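Octaprenyl-diphosphate synthase (Bacteroides thetaiotaomicron, PDB 3RMG) probably acts as a magnesium-dependent prenyltransferase of the FPP/GGPP synthase family, which builds isoprenoid diphosphate chains. Local coordinates at residues P52-L57 with L312-Y317; C181-A186 with F198-G203. All coordinates share one frame; numbering follows the deposited sequence.

Contact 1. Residues P52-L57 with L312-Y317; sequences PILVLL and LALRTY
The helical segments 52-57 and 312-317, on helices 50-62 and 309-323, run nearly antiparallel, their axes 10.7 Å apart at closest and 155° between directions, with Leu57 and Leu314 closest in backbone at 6.8 Å between CA atoms. That wide spacing is bridged by large side chains. Tyr317 reaches across: CG anti to the backbone N (chi1 -180°) starts the side chain toward segment 52-57, where the ring meets Ile53, whose CG2 lies 3.7 Å from both CD1 and CE1 of the tyrosine. The methyl approaches the ring obliquely, and beyond it the Tyr317 hydroxyl passes CB of Leu54 at 3.8 Å. Leu57 works with both branches. Its CD2 presses on CB of Ala313 at 3.6 Å, while CB and CD1 slide past the isobutyl group of Leu314 in the opposite direction. Leu314 CD2 also touches Leu54 CD1 at 3.9 Å, these two side chains crossing at about a right angle. Phe178 of helix 174-188 packs on both Leu54 and Tyr317. No hydrogen bond joins the two segments. The pairing therefore rests on apolar fit: among the side chains that touch, the one polar group is the buried phenol hydroxyl, and its bond goes to the carbonyl O of Met50.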
loop_
_atom_site.group_PDB
_atom_site.type_symbol
_atom_site.label_atom_id
_atom_site.label_comp_id
_atom_site.label_asym_id
_atom_site.label_seq_id
_atom_site.Cartn_x
_atom_site.Cartn_y
_atom_site.Cartn_z
ATOM N N PRO A 52 5.104 5.364 -19.232
ATOM C CA PRO A 52 5.436 4.129 -19.946
ATOM C C PRO A 52 6.231 4.382 -21.222
ATOM O O PRO A 52 7.172 3.644 -21.513
ATOM C CB PRO A 52 4.063 3.532 -20.254
ATOM C CG PRO A 52 3.242 3.965 -19.091
ATOM C CD PRO A 52 3.684 5.397 -18.852
ATOM N N ILE A 53 5.887 5.423 -21.970
ATOM C CA ILE A 53 6.680 5.744 -23.159
ATOM C C ILE A 53 8.130 6.073 -22.775
ATOM O O ILE A 53 9.071 5.665 -23.450
ATOM C CB ILE A 53 6.058 6.878 -23.984
ATOM C CG1 ILE A 53 4.849 6.361 -24.771
ATOM C CG2 ILE A 53 7.073 7.450 -24.933
ATOM C CD1 ILE A 53 3.912 7.467 -25.245
ATOM N N LEU A 54 8.314 6.797 -21.678
ATOM C CA LEU A 54 9.659 7.079 -21.200
ATOM C C LEU A 54 10.427 5.784 -20.856
ATOM O O LEU A 54 11.593 5.632 -21.212
ATOM C CB LEU A 54 9.618 7.995 -19.979
ATOM C CG LEU A 54 10.962 8.526 -19.500
ATOM C CD1 LEU A 54 11.658 9.219 -20.662
ATOM C CD2 LEU A 54 10.800 9.475 -18.317
ATOM N N VAL A 55 9.783 4.867 -20.142
ATOM C CA VAL A 55 10.451 3.638 -19.745
ATOM C C VAL A 55 10.941 2.887 -20.983
ATOM O O VAL A 55 12.080 2.428 -21.028
ATOM C CB VAL A 55 9.509 2.707 -18.946
ATOM C CG1 VAL A 55 10.206 1.361 -18.678
ATOM C CG2 VAL A 55 9.054 3.378 -17.635
ATOM N N LEU A 56 10.071 2.778 -21.987
ATOM C CA LEU A 56 10.396 2.054 -23.204
ATOM C C LEU A 56 11.509 2.743 -23.977
ATOM O O LEU A 56 12.484 2.087 -24.373
ATOM C CB LEU A 56 9.150 1.847 -24.079
ATOM C CG LEU A 56 8.008 1.148 -23.329
ATOM C CD1 LEU A 56 6.774 1.016 -24.173
ATOM C CD2 LEU A 56 8.454 -0.215 -22.824
ATOM N N LEU A 57 11.390 4.054 -24.194
ATOM C CA LEU A 57 12.441 4.750 -24.949
ATOM C C LEU A 57 13.809 4.626 -24.273
ATOM O O LEU A 57 14.801 4.319 -24.940
ATOM C CB LEU A 57 12.093 6.214 -25.233
ATOM C CG LEU A 57 10.913 6.517 -26.167
ATOM C CD1 LEU A 57 10.584 7.965 -26.150
ATOM C CD2 LEU A 57 11.173 6.063 -27.596
ATOM N N LEU A 312 16.262 10.474 -31.123
ATOM C CA LEU A 312 15.402 11.441 -31.804
ATOM C C LEU A 312 14.000 11.396 -31.199
ATOM O O LEU A 312 13.354 12.430 -30.993
ATOM C CB LEU A 312 15.353 11.140 -33.312
ATOM C CG LEU A 312 14.221 11.772 -34.142
ATOM C CD1 LEU A 312 14.178 13.260 -33.955
ATOM C CD2 LEU A 312 14.356 11.443 -35.624
ATOM N N ALA A 313 13.541 10.190 -30.895
ATOM C CA ALA A 313 12.242 10.014 -30.266
ATOM C C ALA A 313 12.169 10.719 -28.902
ATOM O O ALA A 313 11.185 11.391 -28.595
ATOM C CB ALA A 313 11.902 8.521 -30.145
ATOM N N LEU A 314 13.221 10.578 -28.101
ATOM C CA LEU A 314 13.319 11.265 -26.806
ATOM C C LEU A 314 13.365 12.794 -26.929
ATOM O O LEU A 314 12.705 13.503 -26.165
ATOM C CB LEU A 314 14.557 10.781 -26.050
ATOM C CG LEU A 314 14.316 9.466 -25.318
ATOM C CD1 LEU A 314 15.619 8.790 -24.982
ATOM C CD2 LEU A 314 13.446 9.715 -24.062
ATOM N N ARG A 315 14.142 13.314 -27.876
ATOM C CA ARG A 315 14.135 14.747 -28.068
ATOM C C ARG A 315 12.726 15.233 -28.422
ATOM O O ARG A 315 12.283 16.239 -27.896
ATOM C CB ARG A 315 15.165 15.197 -29.105
ATOM C CG ARG A 315 16.592 14.915 -28.675
ATOM C CD ARG A 315 17.608 15.716 -29.463
ATOM N NE ARG A 315 17.406 15.638 -30.908
ATOM C CZ ARG A 315 17.776 14.612 -31.675
ATOM N NH1 ARG A 315 17.571 14.662 -32.984
ATOM N NH2 ARG A 315 18.345 13.538 -31.141
ATOM N N THR A 316 12.025 14.508 -29.292
ATOM C CA THR A 316 10.657 14.869 -29.670
ATOM C C THR A 316 9.697 14.725 -28.482
ATOM O O THR A 316 8.837 15.557 -28.261
ATOM C CB THR A 316 10.131 14.003 -30.844
ATOM O OG1 THR A 316 11.099 13.978 -31.897
ATOM C CG2 THR A 316 8.828 14.566 -31.390
ATOM N N TYR A 317 9.832 13.648 -27.727
ATOM C CA TYR A 317 9.075 13.500 -26.489
ATOM C C TYR A 317 9.238 14.753 -25.613
ATOM O O TYR A 317 8.269 15.323 -25.127
ATOM C CB TYR A 317 9.618 12.288 -25.753
ATOM C CG TYR A 317 8.967 11.939 -24.438
ATOM C CD1 TYR A 317 7.949 10.988 -24.375
ATOM C CD2 TYR A 317 9.409 12.508 -23.250
ATOM C CE1 TYR A 317 7.370 10.636 -23.164
ATOM C CE2 TYR A 317 8.835 12.168 -22.033
ATOM C CZ TYR A 317 7.822 11.231 -21.997
ATOM O OH TYR A 317 7.262 10.888 -20.792
#

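Contact 2. Residues C181-A186 with F198-G203; sequences CAEAAA and FARLLG
The carbonyl oxygen of Ala199 is approached by two groups: Gly203 N donates the regular helix bond to it at 2.9 Å, and from the facing helix CB of Ala182 comes to 3.1 Å. So close a meeting of methyl and carbonyl goes with segment axes that approach to 7.2 Å, running nearly antiparallel at 155°. Small residues make up the buried middle of the interface. Ala182 CB also lies 3.9 Å from CA of Gly203, where no side chain intervenes, and Ala199 returns the approach, its CB resting 3.6 Å from the carbonyl O of Ala182. One turn on, CB of Ala186 meets CB of Ala199. At the partly exposed margin Glu183 and Arg200 lie side by side and point the same way, each with CG anti to its backbone N. They touch through carbon, Glu183 OE2 standing 3.7 Å from Arg200 CG. The arginine chain then bends at chi2 and chi3, leaving NE 5.5 Å from Glu183 OE2, too far for a contact, while NH1 makes its salt bridge with Glu204. Any attraction between the pair is probably long-range. Alanine and glycine spaced four residues apart on facing helices form a small-xxx-small interface, closing an antiparallel helical hairpin within the all-alpha isoprenoid synthase fold.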
loop_
_atom_site.group_PDB
_atom_site.type_symbol
_atom_site.label_atom_id
_atom_site.label_comp_id
_atom_site.label_asym_id
_atom_site.label_seq_id
_atom_site.Cartn_x
_atom_site.Cartn_y
_atom_site.Cartn_z
ATOM N N CYS A 181 11.112 5.963 -13.240
ATOM C CA CYS A 181 10.795 5.298 -14.498
ATOM C C CYS A 181 12.040 5.078 -15.355
ATOM O O CYS A 181 12.303 3.964 -15.823
ATOM C CB CYS A 181 9.744 6.102 -15.266
ATOM S SG CYS A 181 8.089 5.960 -14.512
ATOM N N ALA A 182 12.803 6.146 -15.569
ATOM C CA ALA A 182 13.986 6.070 -16.410
ATOM C C ALA A 182 15.043 5.142 -15.780
ATOM O O ALA A 182 15.583 4.279 -16.447
ATOM C CB ALA A 182 14.547 7.466 -16.638
ATOM N N GLU A 183 15.299 5.310 -14.486
ATOM C CA GLU A 183 16.268 4.476 -13.764
ATOM C C GLU A 183 15.931 2.996 -13.868
ATOM O O GLU A 183 16.796 2.163 -14.167
ATOM C CB GLU A 183 16.355 4.883 -12.286
ATOM C CG GLU A 183 17.543 4.220 -11.555
ATOM C CD GLU A 183 17.650 4.624 -10.096
ATOM O OE1 GLU A 183 18.651 4.245 -9.469
ATOM O OE2 GLU A 183 16.747 5.329 -9.582
ATOM N N ALA A 184 14.672 2.670 -13.612
ATOM C CA ALA A 184 14.185 1.300 -13.756
ATOM C C ALA A 184 14.333 0.807 -15.196
ATOM O O ALA A 184 14.673 -0.363 -15.434
ATOM C CB ALA A 184 12.719 1.209 -13.314
ATOM N N ALA A 185 14.086 1.691 -16.162
ATOM C CA ALA A 185 14.253 1.298 -17.564
ATOM C C ALA A 185 15.670 0.775 -17.808
ATOM O O ALA A 185 15.832 -0.263 -18.430
ATOM C CB ALA A 185 13.917 2.455 -18.529
ATOM N N ALA A 186 16.681 1.489 -17.306
ATOM C CA ALA A 186 18.097 1.086 -17.459
ATOM C C ALA A 186 18.473 -0.191 -16.688
ATOM O O ALA A 186 19.083 -1.091 -17.235
ATOM C CB ALA A 186 19.055 2.248 -17.062
ATOM N N PHE A 198 22.853 8.006 -15.333
ATOM C CA PHE A 198 22.542 8.905 -16.436
ATOM C C PHE A 198 21.033 8.934 -16.723
ATOM O O PHE A 198 20.455 9.998 -16.956
ATOM C CB PHE A 198 23.341 8.490 -17.664
ATOM C CG PHE A 198 22.814 9.028 -18.963
ATOM C CD1 PHE A 198 21.634 8.527 -19.509
ATOM C CD2 PHE A 198 23.540 9.971 -19.687
ATOM C CE1 PHE A 198 21.156 8.994 -20.741
ATOM C CE2 PHE A 198 23.072 10.437 -20.910
ATOM C CZ PHE A 198 21.871 9.944 -21.438
ATOM N N ALA A 199 20.395 7.767 -16.681
ATOM C CA ALA A 199 18.968 7.660 -16.997
ATOM C C ALA A 199 18.143 8.337 -15.911
ATOM O O ALA A 199 17.169 9.053 -16.214
ATOM C CB ALA A 199 18.560 6.185 -17.128
ATOM N N ARG A 200 18.531 8.117 -14.652
ATOM C CA ARG A 200 17.846 8.748 -13.514
ATOM C C ARG A 200 17.823 10.276 -13.609
ATOM O O ARG A 200 16.768 10.901 -13.496
ATOM C CB ARG A 200 18.465 8.313 -12.172
ATOM C CG ARG A 200 17.600 8.683 -10.920
ATOM C CD ARG A 200 18.475 9.036 -9.701
ATOM N NE ARG A 200 19.221 10.276 -9.952
ATOM C CZ ARG A 200 18.747 11.502 -9.714
ATOM N NH1 ARG A 200 17.535 11.660 -9.184
ATOM N NH2 ARG A 200 19.484 12.570 -10.002
ATOM N N LEU A 201 18.982 10.884 -13.815
ATOM C CA LEU A 201 19.047 12.338 -14.009
ATOM C C LEU A 201 18.187 12.820 -15.189
ATOM O O LEU A 201 17.416 13.778 -15.073
ATOM C CB LEU A 201 20.489 12.752 -14.231
ATOM C CG LEU A 201 20.785 14.241 -14.206
ATOM C CD1 LEU A 201 20.208 14.857 -12.935
ATOM C CD2 LEU A 201 22.298 14.473 -14.315
ATOM N N LEU A 202 18.341 12.172 -16.335
ATOM C CA LEU A 202 17.450 12.408 -17.465
ATOM C C LEU A 202 15.978 12.433 -17.041
ATOM O O LEU A 202 15.265 13.391 -17.303
ATOM C CB LEU A 202 17.632 11.316 -18.516
ATOM C CG LEU A 202 16.791 11.551 -19.764
ATOM C CD1 LEU A 202 17.144 12.923 -20.376
ATOM C CD2 LEU A 202 17.017 10.427 -20.762
ATOM N N GLY A 203 15.520 11.372 -16.383
ATOM C CA GLY A 203 14.112 11.283 -16.041
ATOM C C GLY A 203 13.750 12.376 -15.062
ATOM O O GLY A 203 12.634 12.920 -15.078
#

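Contacts 1 and 2 adjoin in the helical core, their centres about 11 Å apart. Helix 50-62 joins them: one side faces helix 309-323 in contact 1, and Val55 packs on helix 174-188 of contact 2, its O 3.1 Å from Ala185 CB. Both contacts are antiparallel and buried, though contact 2 runs out to a partly exposed, charged margin. Contact 1 brings together helices distant in sequence, whereas contact 2 pairs successive ones. The contrast illustrates how residue size goes with helix spacing: leucine, isoleucine and tyrosine span a broad separation in the first, while alanine and glycine accompany a much closer approach of the backbones in the second.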